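Local coordinates for protein INRS (Synechocystis sp. pcc 6803, PDB 5FMN) that senses nickel in the cell and regulates transcription in response, probably as a DNA-binding repressor of the CsoR-like family, at the interface of chains A and B and the interface of chains A and C. Coordinates in Å, arbitrary orientation; residue numbers count along the deposited sequence, not the author numbering. Chains: chain A/B/C, INRS.

Contact 1: the interface of chains A and B. Residues chain A 33, 71, 74; chain B 43, 47, 56-57, 60.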
ATOM      1  N   LEU A  33      -3.027  -0.252 -20.970  1.00 32.98           N
ATOM      2  CA  LEU A  33      -1.588  -0.218 -20.894  1.00 32.97           C
ATOM      3  C   LEU A  33      -0.946   0.809 -21.832  1.00 32.58           C
ATOM      4  O   LEU A  33      -0.024   1.479 -21.443  1.00 34.55           O
ATOM      5  CB  LEU A  33      -1.024  -1.590 -21.193  1.00 38.57           C
ATOM      6  CG  LEU A  33      -1.236  -2.643 -20.111  1.00 37.86           C
ATOM      7  CD1 LEU A  33      -1.050  -4.046 -20.670  1.00 39.22           C
ATOM      8  CD2 LEU A  33      -0.275  -2.383 -18.967  1.00 38.34           C
ATOM      9  N   ALA A  71      -3.455  -4.264 -12.655  1.00 34.59           N
ATOM     10  CA  ALA A  71      -3.097  -5.455 -11.868  1.00 37.42           C
ATOM     11  C   ALA A  71      -4.356  -6.162 -11.340  1.00 39.08           C
ATOM     12  O   ALA A  71      -4.534  -7.371 -11.522  1.00 41.71           O
ATOM     13  CB  ALA A  71      -2.188  -5.081 -10.728  1.00 35.34           C
ATOM     14  N   ILE A  74      -6.215  -8.115 -14.065  1.00 40.10           N
ATOM     15  CA  ILE A  74      -5.528  -9.332 -14.460  1.00 43.85           C
ATOM     16  C   ILE A  74      -5.784 -10.439 -13.433  1.00 43.51           C
ATOM     17  O   ILE A  74      -6.003 -11.592 -13.794  1.00 49.39           O
ATOM     18  CB  ILE A  74      -4.015  -9.111 -14.609  1.00 46.59           C
ATOM     19  CG1 ILE A  74      -3.728  -8.204 -15.796  1.00 45.20           C
ATOM     20  CG2 ILE A  74      -3.291 -10.451 -14.784  1.00 48.55           C
ATOM     21  CD1 ILE A  74      -2.372  -7.531 -15.756  1.00 49.02           C
TER
ATOM     22  N   VAL B  43       5.144  -5.189 -20.903  1.00 49.22           N
ATOM     23  CA  VAL B  43       3.926  -5.801 -20.355  1.00 48.47           C
ATOM     24  C   VAL B  43       2.837  -5.938 -21.425  1.00 49.03           C
ATOM     25  O   VAL B  43       2.081  -6.915 -21.416  1.00 50.25           O
ATOM     26  CB  VAL B  43       3.382  -4.991 -19.161  1.00 53.77           C
ATOM     27  CG1 VAL B  43       2.060  -5.558 -18.636  1.00 46.72           C
ATOM     28  CG2 VAL B  43       4.399  -4.954 -18.030  1.00 56.07           C
ATOM     29  N   VAL B  47       0.891  -9.433 -22.906  1.00 67.10           N
ATOM     30  CA  VAL B  47      -0.540  -9.638 -22.934  1.00 65.70           C
ATOM     31  C   VAL B  47      -0.996 -10.092 -24.333  1.00 65.32           C
ATOM     32  O   VAL B  47      -1.779 -11.033 -24.448  1.00 74.59           O
ATOM     33  CB  VAL B  47      -1.267  -8.358 -22.489  1.00 65.17           C
ATOM     34  CG1 VAL B  47      -2.765  -8.437 -22.767  1.00 82.67           C
ATOM     35  CG2 VAL B  47      -1.020  -8.103 -21.009  1.00 61.04           C
ATOM     36  N   VAL B  56       2.722 -12.074 -16.037  1.00 59.52           N
ATOM     37  CA  VAL B  56       2.328 -10.709 -16.363  1.00 63.29           C
ATOM     38  C   VAL B  56       2.319  -9.857 -15.089  1.00 63.53           C
ATOM     39  O   VAL B  56       2.896  -8.753 -15.073  1.00 56.40           O
ATOM     40  CB  VAL B  56       0.962 -10.646 -17.089  1.00 63.29           C
ATOM     41  CG1 VAL B  56       0.501  -9.200 -17.270  1.00 57.87           C
ATOM     42  CG2 VAL B  56       1.047 -11.319 -18.450  1.00 56.77           C
ATOM     43  N   LEU B  57       1.749 -10.399 -14.010  1.00 52.98           N
ATOM     44  CA  LEU B  57       1.696  -9.678 -12.727  1.00 56.83           C
ATOM     45  C   LEU B  57       3.072  -9.408 -12.108  1.00 62.93           C
ATOM     46  O   LEU B  57       3.263  -8.364 -11.446  1.00 56.75           O
ATOM     47  CB  LEU B  57       0.800 -10.401 -11.712  1.00 53.91           C
ATOM     48  CG  LEU B  57      -0.696 -10.403 -12.058  1.00 57.93           C
ATOM     49  CD1 LEU B  57      -1.489 -11.228 -11.066  1.00 59.93           C
ATOM     50  CD2 LEU B  57      -1.256  -8.993 -12.124  1.00 55.21           C
ATOM     51  N   VAL B  60       4.296  -6.336 -14.041  1.00 44.93           N
ATOM     52  CA  VAL B  60       3.552  -5.194 -13.497  1.00 44.93           C
ATOM     53  C   VAL B  60       4.075  -4.730 -12.132  1.00 46.20           C
ATOM     54  O   VAL B  60       4.187  -3.525 -11.893  1.00 41.45           O
ATOM     55  CB  VAL B  60       2.046  -5.539 -13.356  1.00 47.63           C
ATOM     56  CG1 VAL B  60       1.290  -4.429 -12.652  1.00 50.55           C
ATOM     57  CG2 VAL B  60       1.407  -5.837 -14.713  1.00 51.76           C
TER

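Contact 2: the interface of chains A and C. Residues chain A 83, 86, 92, 95-96, 99; chain C 80, 83-84.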
ATOM      1  N   ILE A  83     -11.953 -20.493 -10.715  1.00 46.97           N
ATOM      2  CA  ILE A  83     -13.264 -20.872 -10.158  1.00 51.19           C
ATOM      3  C   ILE A  83     -14.126 -21.541 -11.212  1.00 50.91           C
ATOM      4  O   ILE A  83     -14.857 -22.477 -10.910  1.00 60.46           O
ATOM      5  CB  ILE A  83     -13.992 -19.656  -9.511  1.00 51.67           C
ATOM      6  CG1 ILE A  83     -13.280 -19.295  -8.201  1.00 65.89           C
ATOM      7  CG2 ILE A  83     -15.460 -19.904  -9.229  1.00 50.98           C
ATOM      8  CD1 ILE A  83     -13.887 -18.136  -7.440  1.00 81.86           C
ATOM      9  N   ALA A  86     -12.907 -25.076 -11.610  1.00 46.54           N
ATOM     10  CA  ALA A  86     -13.346 -25.835 -10.436  1.00 51.02           C
ATOM     11  C   ALA A  86     -14.801 -26.292 -10.538  1.00 52.97           C
ATOM     12  O   ALA A  86     -15.115 -27.445 -10.226  1.00 58.08           O
ATOM     13  CB  ALA A  86     -13.167 -25.011  -9.178  1.00 55.07           C
ATOM     14  N   ILE A  92     -10.878 -28.877  -6.402  1.00 43.52           N
ATOM     15  CA  ILE A  92     -11.063 -27.638  -5.674  1.00 44.77           C
ATOM     16  C   ILE A  92      -9.821 -27.256  -4.847  1.00 44.78           C
ATOM     17  O   ILE A  92      -9.420 -26.088  -4.851  1.00 50.27           O
ATOM     18  CB  ILE A  92     -12.285 -27.711  -4.751  1.00 45.94           C
ATOM     19  CG1 ILE A  92     -13.538 -28.027  -5.551  1.00 43.27           C
ATOM     20  CG2 ILE A  92     -12.454 -26.419  -3.947  1.00 40.69           C
ATOM     21  CD1 ILE A  92     -14.634 -28.562  -4.673  1.00 45.96           C
ATOM     22  N   GLU A  95      -7.123 -25.646  -7.105  1.00 43.81           N
ATOM     23  CA  GLU A  95      -7.521 -24.378  -7.639  1.00 43.06           C
ATOM     24  C   GLU A  95      -7.455 -23.332  -6.550  1.00 44.34           C
ATOM     25  O   GLU A  95      -7.011 -22.216  -6.791  1.00 51.14           O
ATOM     26  CB  GLU A  95      -8.927 -24.436  -8.238  1.00 41.73           C
ATOM     27  CG  GLU A  95      -9.078 -25.213  -9.536  1.00 45.65           C
ATOM     28  CD  GLU A  95      -8.110 -24.771 -10.624  1.00 55.09           C
ATOM     29  OE1 GLU A  95      -7.585 -23.631 -10.540  1.00 60.80           O
ATOM     30  OE2 GLU A  95      -7.910 -25.532 -11.604  1.00 59.35           O
ATOM     31  N   LEU A  96      -7.933 -23.678  -5.370  1.00 39.70           N
ATOM     32  CA  LEU A  96      -7.830 -22.797  -4.216  1.00 41.26           C
ATOM     33  C   LEU A  96      -6.389 -22.406  -3.929  1.00 44.75           C
ATOM     34  O   LEU A  96      -6.090 -21.249  -3.598  1.00 49.40           O
ATOM     35  CB  LEU A  96      -8.448 -23.483  -2.986  1.00 43.15           C
ATOM     36  CG  LEU A  96      -8.401 -22.641  -1.711  1.00 51.31           C
ATOM     37  CD1 LEU A  96      -9.147 -21.323  -1.918  1.00 54.48           C
ATOM     38  CD2 LEU A  96      -8.966 -23.425  -0.528  1.00 57.87           C
ATOM     39  N   LEU A  99      -5.215 -19.864  -6.342  1.00 54.52           N
ATOM     40  CA  LEU A  99      -5.754 -18.562  -6.064  1.00 46.88           C
ATOM     41  C   LEU A  99      -4.938 -17.887  -4.972  1.00 45.90           C
ATOM     42  O   LEU A  99      -4.526 -16.735  -5.116  1.00 55.08           O
ATOM     43  CB  LEU A  99      -7.189 -18.689  -5.618  1.00 51.90           C
ATOM     44  CG  LEU A  99      -8.210 -19.081  -6.683  1.00 50.79           C
ATOM     45  CD1 LEU A  99      -9.588 -19.184  -6.049  1.00 49.98           C
ATOM     46  CD2 LEU A  99      -8.205 -18.087  -7.826  1.00 51.69           C
TER
ATOM     47  N   ASN C  80     -12.367 -19.903  -0.073  1.00 43.18           N
ATOM     48  CA  ASN C  80     -12.660 -21.318   0.050  1.00 41.67           C
ATOM     49  C   ASN C  80     -14.155 -21.645  -0.025  1.00 42.20           C
ATOM     50  O   ASN C  80     -14.542 -22.520  -0.800  1.00 43.07           O
ATOM     51  CB  ASN C  80     -12.047 -21.908   1.320  1.00 44.28           C
ATOM     52  CG  ASN C  80     -12.296 -23.405   1.441  1.00 46.08           C
ATOM     53  OD1 ASN C  80     -12.337 -24.128   0.449  1.00 46.70           O
ATOM     54  ND2 ASN C  80     -12.532 -23.861   2.654  1.00 53.33           N
ATOM     55  N   ILE C  83     -15.384 -20.815  -3.828  1.00 39.24           N
ATOM     56  CA  ILE C  83     -15.007 -21.817  -4.822  1.00 45.94           C
ATOM     57  C   ILE C  83     -15.623 -23.199  -4.549  1.00 44.35           C
ATOM     58  O   ILE C  83     -15.990 -23.922  -5.498  1.00 40.30           O
ATOM     59  CB  ILE C  83     -13.478 -21.907  -5.013  1.00 43.00           C
ATOM     60  CG1 ILE C  83     -13.175 -22.608  -6.344  1.00 42.70           C
ATOM     61  CG2 ILE C  83     -12.832 -22.660  -3.869  1.00 45.94           C
ATOM     62  CD1 ILE C  83     -11.701 -22.832  -6.618  1.00 45.03           C
ATOM     63  N   THR C  84     -15.745 -23.557  -3.269  1.00 43.60           N
ATOM     64  CA  THR C  84     -16.445 -24.781  -2.863  1.00 43.59           C
ATOM     65  C   THR C  84     -17.940 -24.773  -3.283  1.00 44.95           C
ATOM     66  O   THR C  84     -18.436 -25.720  -3.881  1.00 43.01           O
ATOM     67  CB  THR C  84     -16.336 -25.004  -1.334  1.00 39.46           C
ATOM     68  OG1 THR C  84     -14.957 -25.206  -0.958  1.00 34.30           O
ATOM     69  CG2 THR C  84     -17.153 -26.191  -0.917  1.00 37.00           C
TER

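Contact 1: the interface of chains A and B
A:Leu33 on helix 23-48 and A:Ala71 and A:Ile74 on helix 53-89 meet helices 26-48 and 53-89 of chain B, every residue having helical backbone torsions, so side chains one turn apart face the partner from the same side of each helix. The chain is the C-terminal part of the full-length protein and carries its CsoR-like metal-sensitive repressor domain; aliphatic residues suit packing between the helices of this two-fold interface. A:Ile74 touches with both branches. Its CG1, turned beside the backbone N (chi1 -68°), carries CD1 to B:Val56 CG1 at 3.7 Å, the two side chains nearly perpendicular. The other branch, CG2, rests on B:Leu57 CD2 at 3.7 Å, where isoleucine and leucine lie antiparallel, flank to flank. An alanine in place of A:Ile74 would probably leave a gap facing B:Val56 and B:Leu57, with the leucine methyl freer to turn. B:Leu57 CD2 also lies 3.7 Å from the carbonyl O of A:Ala71, a close approach to the backbone that the small alanine side chain probably permits. That methyl, CB, meets B:Val60 CG1 at 4.0 Å. On the other helix, A:Leu33 straddles B:Val43 CG1 with both methyls, CD2 lying at 4.0 Å. Its CD1 also reaches B:Val47 CG2 at 4.1 Å, so the forked leucine spans two valines one turn apart. The beta-branched valines present short, stiff methyl surfaces to it.

Contact 2: the interface of chains A and C
A:Leu96 lays its methyl CD2 over one face of the flat C:Asn80 carboxamide, toward the oxygen edge and 3.6 Å from OD1, while its CD1 lies against the asparagine backbone N and CA. Off the opposite face, beyond OD1, lies the hydroxyl OG1 of C:Thr84, in a weak hydrogen bond to OD1 at 3.2 Å. Both sides belong to the CsoR-like metal-sensitive repressor fold, helix 53-89 of chain C meeting helix 92-106 of chain A across a two-fold interface. C:Thr84 also gives OG1 to the backbone carbonyl O of C:Asn80 at 2.7 Å, from above the carbonyl plane. Threonine suits this place because it can satisfy its hydroxyl on its own helix while staying small enough to sit near A:Ile92 CG2.

C:Ile83 is the main hydrophobic plug, hiding 97 Å² in a groove between two helices of chain A. Its CG1 points away from the backbone N (chi1 -162°), which brings CD1 between A:Ala86 CB at 3.7 Å and A:Glu95 CB at 3.6 Å. The cost is that CG2 sits between the backbone N and carbonyl carbon, less favourable in a helix, but there it meets A:Ile92 CG2 at 3.8 Å. The alanine's short side chain admits the CD1 methyl, and the bend of A:Glu95 at chi2 (-53°) turns its carboxylate away, leaving CB to meet it. The equivalent A:Ile83 brings CG1 within 3.8 Å of C:Ile83 CG1.

The centres of contact 1 and contact 2 lie about 23 Å apart, and chain A's long helix 53-89 takes part in both, first near its middle and then toward its end. Contact 1 adds helix 23-48 of chain A, whereas contact 2 adds helix 92-106, so chain A meets two different neighbours with different helix pairs. Each interface is two-fold symmetric, and the two kinds together can join the four copies of the deposited assembly. Because one continuous helix spans both, a shift of it on metal binding could plausibly be felt at both interfaces, though the structure alone does not show this.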